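Local coordinates for Oxidored_FMN domain-containing protein ([Pseudomonas] geniculata N1, PDB 6L6J) that probably oxidises the amine 6-hydroxypseudooxynicotine, as an FMN- and [4Fe-4S]-containing amine oxidase that also binds ADP, at residues Thr61-Thr66 / Ala146-Trp151; His377-Pro382 / Leu407-Tyr412; Glu528-Met533 / Val551-Asp556. One frame throughout, in Å; residues are numbered along the deposited sequence.

Contact 1: Thr61-Thr66 / Ala146-Trp151. With SO4 (sulfate ion), chain F.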
loop_
_atom_site.group_PDB
_atom_site.type_symbol
_atom_site.label_atom_id
_atom_site.label_comp_id
_atom_site.label_asym_id
_atom_site.label_seq_id
_atom_site.Cartn_x
_atom_site.Cartn_y
_atom_site.Cartn_z
ATOM N N THR A 61 11.359 -8.269 12.089
ATOM C CA THR A 61 12.648 -8.999 12.014
ATOM C C THR A 61 12.587 -10.193 12.969
ATOM O O THR A 61 12.605 -9.973 14.198
ATOM C CB THR A 61 13.800 -8.040 12.310
ATOM O OG1 THR A 61 13.748 -7.098 11.241
ATOM C CG2 THR A 61 15.145 -8.726 12.405
ATOM N N MET A 62 12.486 -11.399 12.430
ATOM C CA MET A 62 12.071 -12.588 13.209
ATOM C C MET A 62 13.150 -12.930 14.237
ATOM O O MET A 62 14.323 -13.096 13.831
ATOM C CB MET A 62 11.836 -13.774 12.271
ATOM C CG MET A 62 10.724 -13.490 11.276
ATOM S SD MET A 62 9.150 -13.199 12.106
ATOM C CE MET A 62 8.968 -11.435 12.011
ATOM N N ILE A 63 12.764 -13.098 15.500
ATOM C CA ILE A 63 13.718 -13.367 16.622
ATOM C C ILE A 63 13.978 -14.865 16.840
ATOM O O ILE A 63 14.798 -15.172 17.716
ATOM C CB ILE A 63 13.219 -12.704 17.912
ATOM C CG1 ILE A 63 11.954 -13.368 18.454
ATOM C CG2 ILE A 63 13.021 -11.220 17.680
ATOM C CD1 ILE A 63 11.705 -13.077 19.912
ATOM N N HIS A 64 13.308 -15.759 16.105
ATOM C CA HIS A 64 13.384 -17.237 16.298
ATOM C C HIS A 64 12.626 -17.960 15.179
ATOM O O HIS A 64 11.652 -17.381 14.652
ATOM C CB HIS A 64 12.814 -17.625 17.675
ATOM C CG HIS A 64 13.176 -18.999 18.119
ATOM N ND1 HIS A 64 12.295 -20.044 18.060
ATOM C CD2 HIS A 64 14.331 -19.497 18.616
ATOM C CE1 HIS A 64 12.890 -21.128 18.505
ATOM N NE2 HIS A 64 14.150 -20.820 18.840
ATOM N N GLU A 65 13.008 -19.213 14.915
ATOM C CA GLU A 65 12.485 -20.117 13.839
ATOM C C GLU A 65 10.976 -20.404 14.021
ATOM O O GLU A 65 10.290 -20.741 13.004
ATOM C CB GLU A 65 13.303 -21.416 13.833
ATOM C CG GLU A 65 14.791 -21.204 13.565
ATOM C CD GLU A 65 15.718 -21.053 14.775
ATOM O OE1 GLU A 65 15.383 -20.276 15.718
ATOM O OE2 GLU A 65 16.798 -21.722 14.773
ATOM N N THR A 66 10.479 -20.302 15.256
ATOM C CA THR A 66 9.050 -20.459 15.623
ATOM C C THR A 66 8.232 -19.225 15.192
ATOM O O THR A 66 6.989 -19.236 15.422
ATOM C CB THR A 66 8.883 -20.688 17.135
ATOM O OG1 THR A 66 9.398 -19.583 17.895
ATOM C CG2 THR A 66 9.553 -21.960 17.602
ATOM N N ALA A 146 10.630 -18.615 29.335
ATOM C CA ALA A 146 12.044 -18.301 29.664
ATOM C C ALA A 146 12.862 -18.291 28.374
ATOM O O ALA A 146 13.660 -17.374 28.222
ATOM C CB ALA A 146 12.609 -19.290 30.654
ATOM N N ASP A 147 12.648 -19.281 27.504
ATOM C CA ASP A 147 13.358 -19.412 26.203
ATOM C C ASP A 147 13.038 -18.200 25.315
ATOM O O ASP A 147 13.930 -17.713 24.636
ATOM C CB ASP A 147 13.016 -20.722 25.485
ATOM C CG ASP A 147 13.597 -21.967 26.125
ATOM O OD1 ASP A 147 14.258 -21.841 27.166
ATOM O OD2 ASP A 147 13.378 -23.062 25.577
ATOM N N PHE A 148 11.799 -17.733 25.321
ATOM C CA PHE A 148 11.320 -16.627 24.451
ATOM C C PHE A 148 12.057 -15.325 24.822
ATOM O O PHE A 148 12.438 -14.550 23.903
ATOM C CB PHE A 148 9.792 -16.519 24.534
ATOM C CG PHE A 148 9.229 -15.191 24.101
ATOM C CD1 PHE A 148 9.218 -14.111 24.964
ATOM C CD2 PHE A 148 8.689 -15.019 22.836
ATOM C CE1 PHE A 148 8.680 -12.899 24.571
ATOM C CE2 PHE A 148 8.149 -13.807 22.443
ATOM C CZ PHE A 148 8.150 -12.751 23.313
ATOM N N ARG A 149 12.238 -15.078 26.122
ATOM C CA ARG A 149 12.951 -13.883 26.628
ATOM C C ARG A 149 14.431 -13.976 26.251
ATOM O O ARG A 149 14.989 -12.957 25.816
ATOM C CB ARG A 149 12.746 -13.771 28.136
ATOM C CG ARG A 149 11.328 -13.385 28.526
ATOM C CD ARG A 149 11.140 -13.507 30.017
ATOM N NE ARG A 149 12.050 -12.650 30.762
ATOM C CZ ARG A 149 12.146 -12.625 32.087
ATOM N NH1 ARG A 149 11.408 -13.434 32.824
ATOM N NH2 ARG A 149 12.977 -11.790 32.675
ATOM N N ARG A 150 15.022 -15.166 26.376
ATOM C CA ARG A 150 16.387 -15.461 25.874
ATOM C C ARG A 150 16.435 -15.019 24.406
ATOM O O ARG A 150 17.273 -14.160 24.107
ATOM C CB ARG A 150 16.744 -16.931 26.123
ATOM C CG ARG A 150 18.148 -17.352 25.701
ATOM C CD ARG A 150 18.445 -18.814 26.047
ATOM N NE ARG A 150 17.440 -19.778 25.573
ATOM C CZ ARG A 150 17.452 -20.374 24.382
ATOM N NH1 ARG A 150 18.407 -20.111 23.507
ATOM N NH2 ARG A 150 16.499 -21.227 24.055
ATOM N N TRP A 151 15.511 -15.490 23.556
ATOM C CA TRP A 151 15.491 -15.191 22.094
ATOM C C TRP A 151 15.472 -13.679 21.873
ATOM O O TRP A 151 16.184 -13.200 20.985
ATOM C CB TRP A 151 14.306 -15.830 21.347
ATOM C CG TRP A 151 14.108 -17.300 21.542
ATOM C CD1 TRP A 151 15.055 -18.238 21.843
ATOM C CD2 TRP A 151 12.865 -18.012 21.423
ATOM N NE1 TRP A 151 14.474 -19.479 21.952
ATOM C CE2 TRP A 151 13.132 -19.369 21.702
ATOM C CE3 TRP A 151 11.557 -17.640 21.110
ATOM C CZ2 TRP A 151 12.136 -20.343 21.691
ATOM C CZ3 TRP A 151 10.565 -18.594 21.141
ATOM C CH2 TRP A 151 10.853 -19.927 21.423
HETATM S S SO4 F . 16.787 -22.451 21.006
HETATM O O1 SO4 F . 17.613 -21.275 21.071
HETATM O O2 SO4 F . 17.615 -23.637 21.152
HETATM O O3 SO4 F . 15.800 -22.389 22.062
HETATM O O4 SO4 F . 16.126 -22.498 19.724
#

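Contact 2: His377-Pro382 / Leu407-Tyr412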
loop_
_atom_site.group_PDB
_atom_site.type_symbol
_atom_site.label_atom_id
_atom_site.label_comp_id
_atom_site.label_asym_id
_atom_site.label_seq_id
_atom_site.Cartn_x
_atom_site.Cartn_y
_atom_site.Cartn_z
ATOM N N HIS A 377 15.867 5.120 -9.840
ATOM C CA HIS A 377 15.942 6.063 -8.697
ATOM C C HIS A 377 14.631 6.845 -8.606
ATOM O O HIS A 377 13.949 7.076 -9.599
ATOM C CB HIS A 377 17.219 6.919 -8.803
ATOM C CG HIS A 377 18.457 6.077 -8.821
ATOM N ND1 HIS A 377 18.704 5.088 -7.857
ATOM C CD2 HIS A 377 19.502 6.035 -9.681
ATOM C CE1 HIS A 377 19.856 4.498 -8.120
ATOM N NE2 HIS A 377 20.366 5.066 -9.231
ATOM N N PRO A 378 14.217 7.228 -7.382
ATOM C CA PRO A 378 13.056 8.098 -7.194
ATOM C C PRO A 378 13.068 9.460 -7.902
ATOM O O PRO A 378 12.019 9.838 -8.353
ATOM C CB PRO A 378 12.982 8.319 -5.675
ATOM C CG PRO A 378 14.277 7.779 -5.111
ATOM C CD PRO A 378 14.790 6.768 -6.107
ATOM N N GLU A 379 14.199 10.157 -7.933
ATOM C CA GLU A 379 14.322 11.517 -8.535
ATOM C C GLU A 379 15.276 11.512 -9.736
ATOM O O GLU A 379 14.887 12.076 -10.773
ATOM C CB GLU A 379 14.805 12.527 -7.506
ATOM C CG GLU A 379 13.933 12.581 -6.261
ATOM C CD GLU A 379 12.472 12.973 -6.462
ATOM O OE1 GLU A 379 12.123 13.587 -7.486
ATOM O OE2 GLU A 379 11.687 12.675 -5.576
ATOM N N LYS A 380 16.454 10.894 -9.623
ATOM C CA LYS A 380 17.520 10.980 -10.658
ATOM C C LYS A 380 17.170 10.119 -11.877
ATOM O O LYS A 380 16.618 9.016 -11.708
ATOM C CB LYS A 380 18.871 10.555 -10.075
ATOM C CG LYS A 380 19.463 11.520 -9.057
ATOM C CD LYS A 380 20.881 11.170 -8.663
ATOM C CE LYS A 380 20.989 9.857 -7.909
ATOM N NZ LYS A 380 22.245 9.782 -7.115
ATOM N N VAL A 381 17.501 10.604 -13.072
ATOM C CA VAL A 381 17.380 9.831 -14.338
ATOM C C VAL A 381 18.702 9.963 -15.080
ATOM O O VAL A 381 19.415 10.939 -14.919
ATOM C CB VAL A 381 16.180 10.292 -15.191
ATOM C CG1 VAL A 381 14.852 9.928 -14.539
ATOM C CG2 VAL A 381 16.224 11.780 -15.518
ATOM N N PRO A 382 19.103 8.954 -15.882
ATOM C CA PRO A 382 20.219 9.113 -16.815
ATOM C C PRO A 382 19.940 10.272 -17.768
ATOM O O PRO A 382 18.810 10.426 -18.231
ATOM C CB PRO A 382 20.266 7.788 -17.592
ATOM C CG PRO A 382 19.561 6.800 -16.691
ATOM C CD PRO A 382 18.519 7.602 -15.930
ATOM N N LEU A 407 10.747 11.038 -19.701
ATOM C CA LEU A 407 11.529 11.553 -20.861
ATOM C C LEU A 407 11.858 13.041 -20.640
ATOM O O LEU A 407 13.041 13.411 -20.773
ATOM C CB LEU A 407 10.718 11.317 -22.143
ATOM C CG LEU A 407 10.436 9.852 -22.475
ATOM C CD1 LEU A 407 9.374 9.737 -23.551
ATOM C CD2 LEU A 407 11.708 9.136 -22.896
ATOM N N ALA A 408 10.860 13.862 -20.283
ATOM C CA ALA A 408 11.034 15.309 -19.997
ATOM C C ALA A 408 12.209 15.499 -19.033
ATOM O O ALA A 408 13.066 16.358 -19.334
ATOM C CB ALA A 408 9.771 15.924 -19.447
ATOM N N LYS A 409 12.246 14.720 -17.939
ATOM C CA LYS A 409 13.232 14.856 -16.827
ATOM C C LYS A 409 14.638 14.536 -17.332
ATOM O O LYS A 409 15.573 15.201 -16.890
ATOM C CB LYS A 409 12.927 13.907 -15.667
ATOM C CG LYS A 409 11.692 14.244 -14.843
ATOM C CD LYS A 409 11.927 14.192 -13.352
ATOM C CE LYS A 409 12.380 12.834 -12.870
ATOM N NZ LYS A 409 12.245 12.723 -11.400
ATOM N N ARG A 410 14.768 13.534 -18.206
ATOM C CA ARG A 410 16.063 13.112 -18.807
ATOM C C ARG A 410 16.581 14.220 -19.721
ATOM O O ARG A 410 17.814 14.276 -19.915
ATOM C CB ARG A 410 15.910 11.816 -19.604
ATOM C CG ARG A 410 15.514 10.607 -18.772
ATOM C CD ARG A 410 15.482 9.348 -19.609
ATOM N NE ARG A 410 16.811 9.047 -20.107
ATOM C CZ ARG A 410 17.099 8.167 -21.054
ATOM N NH1 ARG A 410 16.137 7.459 -21.630
ATOM N NH2 ARG A 410 18.364 8.007 -21.420
ATOM N N GLY A 411 15.667 15.023 -20.275
ATOM C CA GLY A 411 15.957 16.271 -21.012
ATOM C C GLY A 411 15.491 16.228 -22.466
ATOM O O GLY A 411 15.770 17.215 -23.186
ATOM N N TYR A 412 14.821 15.151 -22.909
ATOM C CA TYR A 412 14.312 14.998 -24.303
ATOM C C TYR A 412 13.288 16.096 -24.611
ATOM O O TYR A 412 12.695 16.664 -23.665
ATOM C CB TYR A 412 13.647 13.637 -24.545
ATOM C CG TYR A 412 14.590 12.463 -24.525
ATOM C CD1 TYR A 412 15.279 12.082 -25.663
ATOM C CD2 TYR A 412 14.825 11.747 -23.360
ATOM C CE1 TYR A 412 16.173 11.021 -25.648
ATOM C CE2 TYR A 412 15.710 10.681 -23.328
ATOM C CZ TYR A 412 16.391 10.318 -24.476
ATOM O OH TYR A 412 17.263 9.267 -24.449
#

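Contact 3: Glu528-Met533 / Val551-Asp556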
loop_
_atom_site.group_PDB
_atom_site.type_symbol
_atom_site.label_atom_id
_atom_site.label_comp_id
_atom_site.label_asym_id
_atom_site.label_seq_id
_atom_site.Cartn_x
_atom_site.Cartn_y
_atom_site.Cartn_z
ATOM N N GLU A 528 -16.859 -9.898 -12.231
ATOM C CA GLU A 528 -15.860 -10.878 -12.735
ATOM C C GLU A 528 -14.485 -10.191 -12.880
ATOM O O GLU A 528 -13.610 -10.764 -13.568
ATOM C CB GLU A 528 -16.315 -11.419 -14.093
ATOM C CG GLU A 528 -17.341 -12.524 -13.987
ATOM C CD GLU A 528 -16.749 -13.917 -14.023
ATOM O OE1 GLU A 528 -16.176 -14.277 -15.066
ATOM O OE2 GLU A 528 -16.845 -14.624 -13.005
ATOM N N ASP A 529 -14.318 -8.989 -12.317
ATOM C CA ASP A 529 -13.045 -8.228 -12.325
ATOM C C ASP A 529 -12.317 -8.479 -11.007
ATOM O O ASP A 529 -11.096 -8.623 -11.060
ATOM C CB ASP A 529 -13.284 -6.734 -12.513
ATOM C CG ASP A 529 -12.063 -5.895 -12.213
ATOM O OD1 ASP A 529 -11.213 -5.768 -13.099
ATOM O OD2 ASP A 529 -11.970 -5.415 -11.076
ATOM N N TYR A 530 -13.044 -8.486 -9.883
ATOM C CA TYR A 530 -12.573 -8.944 -8.541
ATOM C C TYR A 530 -11.808 -7.829 -7.804
ATOM O O TYR A 530 -11.206 -8.106 -6.721
ATOM C CB TYR A 530 -11.688 -10.201 -8.661
ATOM C CG TYR A 530 -12.385 -11.483 -9.057
ATOM C CD1 TYR A 530 -13.729 -11.518 -9.399
ATOM C CD2 TYR A 530 -11.682 -12.675 -9.121
ATOM C CE1 TYR A 530 -14.367 -12.697 -9.752
ATOM C CE2 TYR A 530 -12.288 -13.861 -9.508
ATOM C CZ TYR A 530 -13.635 -13.875 -9.817
ATOM O OH TYR A 530 -14.208 -15.066 -10.126
ATOM N N TYR A 531 -11.794 -6.599 -8.329
ATOM C CA TYR A 531 -11.133 -5.454 -7.630
ATOM C C TYR A 531 -12.181 -4.390 -7.251
ATOM O O TYR A 531 -13.269 -4.769 -6.828
ATOM C CB TYR A 531 -9.931 -5.060 -8.493
ATOM C CG TYR A 531 -8.958 -4.104 -7.862
ATOM C CD1 TYR A 531 -8.962 -3.842 -6.504
ATOM C CD2 TYR A 531 -8.044 -3.416 -8.636
ATOM C CE1 TYR A 531 -8.098 -2.919 -5.939
ATOM C CE2 TYR A 531 -7.145 -2.513 -8.079
ATOM C CZ TYR A 531 -7.176 -2.249 -6.724
ATOM O OH TYR A 531 -6.298 -1.354 -6.159
ATOM N N TYR A 532 -11.925 -3.104 -7.451
ATOM C CA TYR A 532 -12.746 -1.992 -6.895
ATOM C C TYR A 532 -13.871 -1.545 -7.840
ATOM O O TYR A 532 -14.829 -0.956 -7.352
ATOM C CB TYR A 532 -11.838 -0.789 -6.631
ATOM C CG TYR A 532 -11.190 -0.236 -7.875
ATOM C CD1 TYR A 532 -9.971 -0.717 -8.314
ATOM C CD2 TYR A 532 -11.777 0.781 -8.604
ATOM C CE1 TYR A 532 -9.335 -0.199 -9.430
ATOM C CE2 TYR A 532 -11.164 1.310 -9.725
ATOM C CZ TYR A 532 -9.939 0.820 -10.144
ATOM O OH TYR A 532 -9.339 1.347 -11.255
ATOM N N MET A 533 -13.750 -1.752 -9.153
ATOM C CA MET A 533 -14.639 -1.077 -10.132
ATOM C C MET A 533 -16.105 -1.455 -9.899
ATOM O O MET A 533 -16.974 -0.579 -10.028
ATOM C CB MET A 533 -14.276 -1.412 -11.572
ATOM C CG MET A 533 -15.172 -0.726 -12.597
ATOM S SD MET A 533 -15.365 1.072 -12.352
ATOM C CE MET A 533 -13.948 1.687 -13.262
ATOM N N VAL A 551 -23.094 -9.118 -7.002
ATOM C CA VAL A 551 -23.076 -10.575 -7.350
ATOM C C VAL A 551 -21.686 -10.910 -7.887
ATOM O O VAL A 551 -21.296 -10.233 -8.875
ATOM C CB VAL A 551 -24.152 -10.913 -8.400
ATOM C CG1 VAL A 551 -24.138 -12.391 -8.782
ATOM C CG2 VAL A 551 -25.549 -10.496 -7.969
ATOM N N THR A 552 -20.971 -11.877 -7.283
ATOM C CA THR A 552 -19.685 -12.374 -7.838
ATOM C C THR A 552 -19.634 -13.912 -7.898
ATOM O O THR A 552 -20.319 -14.580 -7.093
ATOM C CB THR A 552 -18.472 -11.835 -7.069
ATOM O OG1 THR A 552 -17.343 -12.323 -7.808
ATOM C CG2 THR A 552 -18.419 -12.281 -5.617
ATOM N N THR A 553 -18.790 -14.418 -8.808
ATOM C CA THR A 553 -18.445 -15.855 -8.990
ATOM C C THR A 553 -17.396 -16.271 -7.966
ATOM O O THR A 553 -17.286 -17.473 -7.681
ATOM C CB THR A 553 -17.950 -16.125 -10.416
ATOM O OG1 THR A 553 -16.895 -15.204 -10.698
ATOM C CG2 THR A 553 -19.050 -15.998 -11.456
ATOM N N ALA A 554 -16.674 -15.293 -7.427
ATOM C CA ALA A 554 -15.688 -15.448 -6.333
ATOM C C ALA A 554 -16.392 -15.766 -5.006
ATOM O O ALA A 554 -17.601 -15.474 -4.847
ATOM C CB ALA A 554 -14.839 -14.199 -6.239
ATOM N N SER A 555 -15.662 -16.373 -4.084
ATOM C CA SER A 555 -16.184 -16.800 -2.762
ATOM C C SER A 555 -16.303 -15.606 -1.811
ATOM O O SER A 555 -17.077 -15.710 -0.842
ATOM C CB SER A 555 -15.325 -17.867 -2.170
ATOM O OG SER A 555 -15.341 -19.003 -3.008
ATOM N N ASP A 556 -15.543 -14.543 -2.072
ATOM C CA ASP A 556 -15.499 -13.316 -1.250
ATOM C C ASP A 556 -15.781 -12.126 -2.154
ATOM O O ASP A 556 -15.409 -12.160 -3.329
ATOM C CB ASP A 556 -14.153 -13.203 -0.541
ATOM C CG ASP A 556 -13.927 -14.303 0.473
ATOM O OD1 ASP A 556 -14.634 -14.317 1.484
ATOM O OD2 ASP A 556 -13.060 -15.117 0.242
#

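Contact 1: Thr61-Thr66 / Ala146-Trp151
Oxygen O3 of a bound sulfate is held by two donors of the helix: Arg150 NH2, and Trp151 NE1 at 3.2 Å in the plane of the indole. Arg150 also donates through NH1 to sulfate O1 at 2.8 Å, its chain bent at chi3 (52°) so that the guanidinium edge turns to the anion. From the loop 63-66, His64 NE2 gives a nearly straight bond to sulfate O4, 2.7 Å long. His64 has CG anti to its backbone N, which lays the imidazole flat on the six-membered ring of Trp151: a face-to-face stack with centroids 3.5 Å apart and planes at 9°. Glu65 OE1 lies over the other imidazole face. His64 ND1 is hydrogen-bonded to Thr66 OG1 (2.9 Å), which is also hydrogen-bonded to His106 NE2, so the ring's rotation is fixed at both nitrogens. Beside the stack, Ile63 CD1 packs against Trp151 CB at 4.1 Å. The contact joins the loop leaving strand 55-62 of the TIM barrel to helix 142-162. Sulfate and the Glu65 carboxylate might favour a charged imidazole while Arg150 would oppose it; the sulfate, probably from the crystallisation liquor, suggests a spot that can accept an anion.

Contact 2: His377-Pro382 / Leu407-Tyr412
Helix 398-410 ends in a Schellman motif, Gly411 taking phi 119° while Gly411 N and Tyr412 N both donate to Leu407 O, and the irregular segment 377-382 runs past this last turn with Val381 CA 5.7 Å from Arg410 CA. Val381 fills the middle: its CG2, in the crowded position between N and carbonyl carbon, rests 3.5 Å from Arg410 CG and also touches the helix backbone and Lys409 CB. On one flank the Lys409 chain, bent at chi2 and chi3, carries NZ to Glu379 O (2.8 Å), met in the carbonyl plane on a lone pair. The Glu379 carboxylate stays beyond salt-bridge range of that ammonium and pairs with Lys332 instead. On the other flank Arg410 NE donates to Pro382 O at 3.1 Å; the oxygen is in the guanidinium plane, but the donor stands 36° above the carbonyl plane. Arg410 NH1 reaches Tyr667 O and Gly664 O, and Tyr412 OH lies over a guanidinium face. The contact ties the linker that follows the cluster-binding region to the first helix of the Rossmann-like domain. Both cations meet backbone carbonyls, whose dipoles would probably stabilise them, so the attachment probably depends more on the linker's course than on its side-chain charges.

Contact 3: Glu528-Met533 / Val551-Asp556
Tyr530 and Thr553 bury the most surface here, followed by Glu528, and the three meet at a single hydroxyl. Thr553 OG1, set between its backbone N and carbonyl carbon (chi1 53°), donates to Glu528 OE2, which it meets nearly along the C-O axis. The Glu528 chain bends at chi2 to bring the carboxylate there, and its other oxygen, OE1, accepts from the backbone N of Asn493. Tyr530 comes to the same hydroxyl from another side: Thr553 OG1 lies at the ring edge, near its plane, 2.8 Å from Tyr530 OH. Tyr530 has a positive phi (84°), with CG anti to the carbonyl carbon, and its ring projects across to the second segment. There Ala554 CB sits over one ring face, 4.0 Å from the centroid, as a CH-pi contact, and Arg492 makes a cation-pi contact with the same ring. Thr552 OG1 approaches Tyr530 CE1 at 3.6 Å; it closes an ST turn by accepting from Ala554 N and is also hydrogen-bonded to Asp527 O. An alanine in place of Tyr530 would remove both ring and hydroxyl, and would probably loosen the packing on Ala554 and leave Thr553 with less to hold it. Strands 522-527 and 547-552 are parallel neighbours joined through helix 533-542, a beta-alpha-beta crossover in the OYE-like second alpha/beta domain, and the contact links the turns leaving their C-terminal ends. Thr553 gives its proton to Glu528, so any further hydrogen-bond partner of this oxygen must donate to it; the threonine hydroxyl and the Asn493 N-H would probably stabilise the carboxylate's negative charge.

The three contacts share no element and do not touch; their centres lie 39 to 45 Å apart. Contact 1 belongs to the TIM barrel, contact 2 to the junction between the barrel part and the Rossmann-like domain, and contact 3 to the OYE-like second alpha/beta domain. Contacts 1 and 3 are largely buried and both concern loops that leave strand ends, but the first relies on stacked rings with an anion at their edge, the last on a carboxylate and hydroxyls beside a ring. Contact 2 is only partly buried and has no stack across it: a helix end grips main-chain oxygens of an irregular linker with long cationic side chains.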